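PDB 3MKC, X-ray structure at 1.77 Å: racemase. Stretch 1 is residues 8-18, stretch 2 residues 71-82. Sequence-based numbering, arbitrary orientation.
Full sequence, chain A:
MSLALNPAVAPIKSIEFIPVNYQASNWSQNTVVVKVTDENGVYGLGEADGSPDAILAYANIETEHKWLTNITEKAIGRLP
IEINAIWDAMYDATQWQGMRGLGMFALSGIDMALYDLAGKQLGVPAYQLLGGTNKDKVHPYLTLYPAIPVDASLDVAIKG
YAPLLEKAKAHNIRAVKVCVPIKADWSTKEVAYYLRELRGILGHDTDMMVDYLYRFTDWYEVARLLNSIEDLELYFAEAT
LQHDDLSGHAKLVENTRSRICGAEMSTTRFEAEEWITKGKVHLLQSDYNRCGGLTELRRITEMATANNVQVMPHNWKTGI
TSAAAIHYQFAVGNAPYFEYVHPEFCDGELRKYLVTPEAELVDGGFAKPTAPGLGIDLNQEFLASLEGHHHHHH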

ATOM      1  N   ALA A   8      -6.346 -30.204   5.168  1.00 22.15           N
ATOM      2  CA  ALA A   8      -5.606 -29.017   5.586  1.00 22.15           C
ATOM      3  C   ALA A   8      -6.421 -27.722   5.585  1.00 21.17           C
ATOM      4  O   ALA A   8      -6.106 -26.786   6.318  1.00 21.37           O
ATOM      5  CB  ALA A   8      -4.368 -28.852   4.714  1.00 22.76           C
ATOM      6  N   VAL A   9      -7.455 -27.652   4.758  1.00 21.59           N
ATOM      7  CA  VAL A   9      -8.284 -26.453   4.719  1.00 21.40           C
ATOM      8  C   VAL A   9      -9.220 -26.533   5.916  1.00 21.45           C
ATOM      9  O   VAL A   9     -10.361 -26.980   5.799  1.00 22.28           O
ATOM     10  CB  VAL A   9      -9.097 -26.386   3.413  1.00 22.60           C
ATOM     11  CG1 VAL A   9      -9.858 -25.077   3.333  1.00 23.78           C
ATOM     12  CG2 VAL A   9      -8.166 -26.525   2.233  1.00 22.95           C
ATOM     13  N   ALA A  10      -8.717 -26.115   7.072  1.00 21.62           N
ATOM     14  CA  ALA A  10      -9.483 -26.158   8.316  1.00 21.85           C
ATOM     15  C   ALA A  10     -10.109 -24.808   8.637  1.00 21.46           C
ATOM     16  O   ALA A  10      -9.614 -23.772   8.202  1.00 18.94           O
ATOM     17  CB  ALA A  10      -8.583 -26.598   9.458  1.00 21.67           C
ATOM     18  N   PRO A  11     -11.189 -24.806   9.437  1.00 21.17           N
ATOM     19  CA  PRO A  11     -11.885 -23.572   9.814  1.00 20.04           C
ATOM     20  C   PRO A  11     -11.043 -22.642  10.668  1.00 19.45           C
ATOM     21  O   PRO A  11     -10.137 -23.076  11.385  1.00 21.02           O
ATOM     22  CB  PRO A  11     -13.111 -24.074  10.587  1.00 21.30           C
ATOM     23  CG  PRO A  11     -13.264 -25.513  10.147  1.00 21.90           C
ATOM     24  CD  PRO A  11     -11.838 -25.971  10.058  1.00 21.91           C
ATOM     25  N   ILE A  12     -11.357 -21.356  10.590  1.00 18.58           N
ATOM     26  CA  ILE A  12     -10.664 -20.343  11.373  1.00 18.79           C
ATOM     27  C   ILE A  12     -11.077 -20.524  12.832  1.00 19.54           C
ATOM     28  O   ILE A  12     -12.264 -20.637  13.134  1.00 19.50           O
ATOM     29  CB  ILE A  12     -11.063 -18.926  10.903  1.00 17.66           C
ATOM     30  CG1 ILE A  12     -10.560 -18.701   9.479  1.00 17.90           C
ATOM     31  CG2 ILE A  12     -10.520 -17.874  11.866  1.00 17.89           C
ATOM     32  CD1 ILE A  12     -10.970 -17.369   8.887  1.00 20.53           C
ATOM     33  N   LYS A  13     -10.098 -20.563  13.729  1.00 20.76           N
ATOM     34  CA  LYS A  13     -10.386 -20.734  15.148  1.00 22.58           C
ATOM     35  C   LYS A  13     -10.353 -19.404  15.896  1.00 21.67           C
ATOM     36  O   LYS A  13     -11.176 -19.154  16.779  1.00 21.75           O
ATOM     37  CB  LYS A  13      -9.381 -21.700  15.776  1.00 23.43           C
ATOM     38  CG  LYS A  13      -9.583 -21.918  17.270  1.00 27.42           C
ATOM     39  CD  LYS A  13      -8.570 -22.913  17.804  1.00 28.51           C
ATOM     40  CE  LYS A  13      -8.717 -23.131  19.297  1.00 29.84           C
ATOM     41  NZ  LYS A  13      -7.806 -24.223  19.745  1.00 32.11           N
ATOM     42  N   SER A  14      -9.400 -18.549  15.544  1.00 21.31           N
ATOM     43  CA  SER A  14      -9.289 -17.265  16.215  1.00 21.02           C
ATOM     44  C   SER A  14      -8.670 -16.184  15.345  1.00 21.04           C
ATOM     45  O   SER A  14      -7.982 -16.463  14.361  1.00 21.74           O
ATOM     46  CB  SER A  14      -8.458 -17.406  17.495  1.00 21.50           C
ATOM     47  OG  SER A  14      -7.090 -17.646  17.196  1.00 22.30           O
ATOM     48  N   ILE A  15      -8.931 -14.942  15.724  1.00 20.60           N
ATOM     49  CA  ILE A  15      -8.392 -13.793  15.023  1.00 19.12           C
ATOM     50  C   ILE A  15      -7.952 -12.813  16.095  1.00 20.29           C
ATOM     51  O   ILE A  15      -8.765 -12.318  16.887  1.00 20.20           O
ATOM     52  CB  ILE A  15      -9.437 -13.136  14.100  1.00 19.12           C
ATOM     53  CG1 ILE A  15      -9.834 -14.120  12.992  1.00 19.95           C
ATOM     54  CG2 ILE A  15      -8.857 -11.857  13.491  1.00 19.55           C
ATOM     55  CD1 ILE A  15     -10.805 -13.549  11.964  1.00 18.38           C
ATOM     56  N   GLU A  16      -6.655 -12.551  16.119  1.00 20.47           N
ATOM     57  CA  GLU A  16      -6.060 -11.662  17.100  1.00 21.59           C
ATOM     58  C   GLU A  16      -5.448 -10.412  16.482  1.00 21.12           C
ATOM     59  O   GLU A  16      -4.691 -10.481  15.511  1.00 19.69           O
ATOM     60  CB  GLU A  16      -4.995 -12.433  17.889  1.00 24.01           C
ATOM     61  CG  GLU A  16      -4.106 -11.580  18.776  1.00 28.91           C
ATOM     62  CD  GLU A  16      -3.164 -12.415  19.635  1.00 31.37           C
ATOM     63  OE1 GLU A  16      -2.595 -13.403  19.120  1.00 33.57           O
ATOM     64  OE2 GLU A  16      -2.986 -12.078  20.825  1.00 32.47           O
ATOM     65  N   PHE A  17      -5.798  -9.265  17.049  1.00 19.09           N
ATOM     66  CA  PHE A  17      -5.267  -7.991  16.592  1.00 20.39           C
ATOM     67  C   PHE A  17      -4.154  -7.649  17.574  1.00 20.47           C
ATOM     68  O   PHE A  17      -4.393  -7.499  18.769  1.00 22.42           O
ATOM     69  CB  PHE A  17      -6.370  -6.928  16.593  1.00 19.13           C
ATOM     70  CG  PHE A  17      -7.207  -6.924  15.332  1.00 18.77           C
ATOM     71  CD1 PHE A  17      -7.055  -5.915  14.388  1.00 17.97           C
ATOM     72  CD2 PHE A  17      -8.110  -7.952  15.074  1.00 17.01           C
ATOM     73  CE1 PHE A  17      -7.788  -5.926  13.199  1.00 17.85           C
ATOM     74  CE2 PHE A  17      -8.850  -7.976  13.886  1.00 18.35           C
ATOM     75  CZ  PHE A  17      -8.684  -6.957  12.946  1.00 15.77           C
ATOM     76  N   ILE A  18      -2.936  -7.526  17.061  1.00 21.39           N
ATOM     77  CA  ILE A  18      -1.781  -7.267  17.905  1.00 20.81           C
ATOM     78  C   ILE A  18      -1.108  -5.926  17.695  1.00 21.09           C
ATOM     79  O   ILE A  18      -0.325  -5.753  16.765  1.00 21.75           O
ATOM     80  CB  ILE A  18      -0.726  -8.373  17.704  1.00 21.32           C
ATOM     81  CG1 ILE A  18      -1.357  -9.733  17.994  1.00 20.74           C
ATOM     82  CG2 ILE A  18       0.484  -8.117  18.596  1.00 21.56           C
ATOM     83  CD1 ILE A  18      -0.502 -10.911  17.587  1.00 23.35           C
TER
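Stretch 2 (71-82) ITEKAIGRLPIE

What fixes stretch 2 to stretch 1? Two backbone hydrogen bonds, both centred on Ile-12, the first residue of the strand 12-18. Ile-12 N donates to Arg-78 O at 2.8 Å, and Gly-77 N donates to Ile-12 O, also at 2.8 Å; the N-H...acceptor angle is 152° in each. One residue of stretch 1 thus offers both its amide and its carbonyl to the same short segment of stretch 2. Beside this pair, Pro-11, which has no amide hydrogen to give, makes a CA-H...O contact, its CA lying 3.4 Å from Arg-78 O, so that this carbonyl receives both the Ile-12 amide and the Pro-11 CA.

What backbone conformation presents these groups, and in which direction does it run? Stretch 2 opens with helical angles at residues 71-73, although the regular helical bonds are absent. Thr-72 O accepts from Ala-75 N at 2.9 Å and from Ile-76 N at 3.1 Å. A type II beta turn then runs from Ala-75 to Arg-78, closed by Arg-78 N donating to Ala-75 O at 3.0 Å. Gly-77 has phi/psi of 94/-20, angles at which a CB would be jammed against the carbonyl oxygen of Ile-76. A type I turn follows from Leu-79 to Glu-82, where Glu-82 N reaches Leu-79 O at 3.0 Å and Glu-82 takes the N-cap position before a helix. Along the contact the two chains run in opposite directions: Ile-15 is matched with Thr-72, Ile-12 with Gly-77 and Pro-11 with Leu-79, the CA atoms of this last pair being 4.5 Å apart.

Which side chains fill the space around the two hydrogen bonds? Ile-12 and Ile-15 both point toward stretch 2. Ile-12, in the mt rotamer, places CG1 3.8 Å from Pro-80 CG and CD1 4.3 Å from Ala-75 CB, while its CG2 is 4.1 Å from Ile-76 CD1. Ile-15, likewise mt, brings CD1 to 3.5 Å from Ala-75 CB and CG1 to 3.8 Å from Ile-76 CD1. The CA-to-CB bond of Ile-76 points away from stretch 1, but chi angles of -55° and -61° bring the end of its side chain back to the strand.

How does the contact finish at its two ends? At one end, Thr-72 CG2 packs 3.7 Å from Ile-15 CG2 and 4.0 Å from Phe-17 CE2, approaching the aromatic ring obliquely. At the other, the loop before the strand meets the second turn: Val-9 CG1 lies 3.7 Å from Ile-81 CG2 and 4.1 Å from Leu-79 CB, and Pro-11 CG is 3.9 Å from Leu-79 CD2. Ala-10 O comes within 2.9 Å of Pro-80 CD, a close approach of carbonyl to proline ring. Outside this packing, Arg-78 NH2 forms a salt bridge with Glu-82 OE1 at 3.1 Å, linking one turn to the next. Together the two stretches bury 654 Å², both sides summed.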

ATOM      1  N   ILE A  71     -16.081  -7.348  13.958  1.00 17.30           N
ATOM      2  CA  ILE A  71     -15.487  -7.702  12.666  1.00 19.00           C
ATOM      3  C   ILE A  71     -15.058  -9.164  12.510  1.00 19.26           C
ATOM      4  O   ILE A  71     -15.281  -9.775  11.461  1.00 18.93           O
ATOM      5  CB  ILE A  71     -14.272  -6.778  12.347  1.00 19.54           C
ATOM      6  CG1 ILE A  71     -13.650  -7.138  10.992  1.00 22.71           C
ATOM      7  CG2 ILE A  71     -13.221  -6.906  13.425  1.00 20.35           C
ATOM      8  CD1 ILE A  71     -14.550  -6.897   9.822  1.00 23.99           C
ATOM      9  N   THR A  72     -14.459  -9.729  13.550  1.00 18.97           N
ATOM     10  CA  THR A  72     -13.986 -11.108  13.478  1.00 18.41           C
ATOM     11  C   THR A  72     -15.086 -12.156  13.529  1.00 18.62           C
ATOM     12  O   THR A  72     -14.911 -13.265  13.039  1.00 19.86           O
ATOM     13  CB  THR A  72     -13.022 -11.414  14.623  1.00 17.21           C
ATOM     14  OG1 THR A  72     -13.760 -11.495  15.848  1.00 20.18           O
ATOM     15  CG2 THR A  72     -11.983 -10.319  14.749  1.00 16.72           C
ATOM     16  N   GLU A  73     -16.225 -11.803  14.115  1.00 20.42           N
ATOM     17  CA  GLU A  73     -17.324 -12.743  14.266  1.00 21.19           C
ATOM     18  C   GLU A  73     -17.723 -13.504  13.008  1.00 21.21           C
ATOM     19  O   GLU A  73     -17.901 -14.723  13.044  1.00 20.85           O
ATOM     20  CB  GLU A  73     -18.544 -12.027  14.842  1.00 22.45           C
ATOM     21  CG  GLU A  73     -19.615 -12.960  15.372  1.00 25.86           C
ATOM     22  CD  GLU A  73     -20.804 -12.211  15.950  1.00 26.64           C
ATOM     23  OE1 GLU A  73     -20.598 -11.375  16.856  1.00 24.94           O
ATOM     24  OE2 GLU A  73     -21.941 -12.460  15.492  1.00 27.67           O
ATOM     25  N   LYS A  74     -17.857 -12.803  11.890  1.00 19.68           N
ATOM     26  CA  LYS A  74     -18.265 -13.466  10.659  1.00 20.41           C
ATOM     27  C   LYS A  74     -17.178 -14.263   9.945  1.00 20.43           C
ATOM     28  O   LYS A  74     -17.445 -14.895   8.924  1.00 21.89           O
ATOM     29  CB  LYS A  74     -18.882 -12.441   9.704  1.00 21.28           C
ATOM     30  CG  LYS A  74     -20.151 -11.804  10.241  1.00 22.71           C
ATOM     31  CD  LYS A  74     -21.276 -12.829  10.390  1.00 25.74           C
ATOM     32  CE  LYS A  74     -22.487 -12.203  11.065  1.00 26.34           C
ATOM     33  NZ  LYS A  74     -23.650 -13.126  11.126  1.00 27.91           N
ATOM     34  N   ALA A  75     -15.962 -14.241  10.486  1.00 20.33           N
ATOM     35  CA  ALA A  75     -14.837 -14.970   9.911  1.00 19.14           C
ATOM     36  C   ALA A  75     -14.586 -16.261  10.693  1.00 19.90           C
ATOM     37  O   ALA A  75     -14.264 -17.295  10.112  1.00 21.23           O
ATOM     38  CB  ALA A  75     -13.588 -14.101   9.934  1.00 18.89           C
ATOM     39  N   ILE A  76     -14.735 -16.192  12.012  1.00 21.00           N
ATOM     40  CA  ILE A  76     -14.534 -17.358  12.866  1.00 21.68           C
ATOM     41  C   ILE A  76     -15.393 -18.530  12.395  1.00 21.00           C
ATOM     42  O   ILE A  76     -16.597 -18.384  12.170  1.00 21.88           O
ATOM     43  CB  ILE A  76     -14.905 -17.051  14.334  1.00 22.88           C
ATOM     44  CG1 ILE A  76     -14.125 -15.835  14.829  1.00 23.07           C
ATOM     45  CG2 ILE A  76     -14.625 -18.275  15.207  1.00 23.60           C
ATOM     46  CD1 ILE A  76     -12.634 -16.013  14.813  1.00 25.29           C
ATOM     47  N   GLY A  77     -14.768 -19.691  12.243  1.00 20.76           N
ATOM     48  CA  GLY A  77     -15.496 -20.869  11.806  1.00 19.84           C
ATOM     49  C   GLY A  77     -15.468 -21.118  10.310  1.00 19.82           C
ATOM     50  O   GLY A  77     -15.701 -22.242   9.865  1.00 20.68           O
ATOM     51  N   ARG A  78     -15.168 -20.082   9.532  1.00 17.26           N
ATOM     52  CA  ARG A  78     -15.138 -20.199   8.076  1.00 17.48           C
ATOM     53  C   ARG A  78     -13.838 -20.804   7.556  1.00 16.92           C
ATOM     54  O   ARG A  78     -12.803 -20.751   8.222  1.00 17.79           O
ATOM     55  CB  ARG A  78     -15.344 -18.818   7.430  1.00 17.59           C
ATOM     56  CG  ARG A  78     -16.671 -18.129   7.772  1.00 18.17           C
ATOM     57  CD  ARG A  78     -17.857 -18.924   7.253  1.00 20.01           C
ATOM     58  NE  ARG A  78     -17.872 -19.018   5.795  1.00 19.10           N
ATOM     59  CZ  ARG A  78     -18.293 -18.049   4.987  1.00 22.99           C
ATOM     60  NH1 ARG A  78     -18.740 -16.906   5.498  1.00 19.81           N
ATOM     61  NH2 ARG A  78     -18.273 -18.220   3.668  1.00 22.57           N
ATOM     62  N   LEU A  79     -13.904 -21.391   6.363  1.00 18.45           N
ATOM     63  CA  LEU A  79     -12.725 -21.979   5.738  1.00 18.78           C
ATOM     64  C   LEU A  79     -11.984 -20.822   5.070  1.00 19.21           C
ATOM     65  O   LEU A  79     -12.555 -20.115   4.239  1.00 18.72           O
ATOM     66  CB  LEU A  79     -13.149 -23.026   4.704  1.00 19.81           C
ATOM     67  CG  LEU A  79     -13.995 -24.172   5.279  1.00 21.08           C
ATOM     68  CD1 LEU A  79     -14.432 -25.127   4.173  1.00 22.17           C
ATOM     69  CD2 LEU A  79     -13.189 -24.909   6.333  1.00 20.71           C
ATOM     70  N   PRO A  80     -10.706 -20.614   5.434  1.00 18.70           N
ATOM     71  CA  PRO A  80      -9.810 -19.562   4.939  1.00 18.08           C
ATOM     72  C   PRO A  80      -9.753 -19.398   3.424  1.00 17.93           C
ATOM     73  O   PRO A  80      -9.457 -18.310   2.924  1.00 16.16           O
ATOM     74  CB  PRO A  80      -8.456 -19.965   5.514  1.00 20.79           C
ATOM     75  CG  PRO A  80      -8.821 -20.680   6.768  1.00 19.49           C
ATOM     76  CD  PRO A  80      -9.969 -21.532   6.317  1.00 18.90           C
ATOM     77  N   ILE A  81     -10.030 -20.480   2.700  1.00 16.20           N
ATOM     78  CA  ILE A  81     -10.000 -20.464   1.245  1.00 17.73           C
ATOM     79  C   ILE A  81     -11.101 -19.599   0.617  1.00 17.16           C
ATOM     80  O   ILE A  81     -10.944 -19.118  -0.501  1.00 18.03           O
ATOM     81  CB  ILE A  81     -10.089 -21.905   0.677  1.00 18.03           C
ATOM     82  CG1 ILE A  81      -9.993 -21.884  -0.849  1.00 19.49           C
ATOM     83  CG2 ILE A  81     -11.404 -22.556   1.094  1.00 19.25           C
ATOM     84  CD1 ILE A  81      -8.710 -21.286  -1.382  1.00 24.75           C
ATOM     85  N   GLU A  82     -12.206 -19.392   1.329  1.00 16.37           N
ATOM     86  CA  GLU A  82     -13.305 -18.579   0.799  1.00 17.04           C
ATOM     87  C   GLU A  82     -13.082 -17.113   1.163  1.00 16.38           C
ATOM     88  O   GLU A  82     -13.926 -16.482   1.801  1.00 15.34           O
ATOM     89  CB  GLU A  82     -14.646 -19.050   1.372  1.00 18.77           C
ATOM     90  CG  GLU A  82     -14.898 -20.541   1.208  1.00 21.39           C
ATOM     91  CD  GLU A  82     -16.347 -20.911   1.441  1.00 23.63           C
ATOM     92  OE1 GLU A  82     -16.848 -20.700   2.561  1.00 25.72           O
ATOM     93  OE2 GLU A  82     -16.992 -21.406   0.496  1.00 26.36           O
TER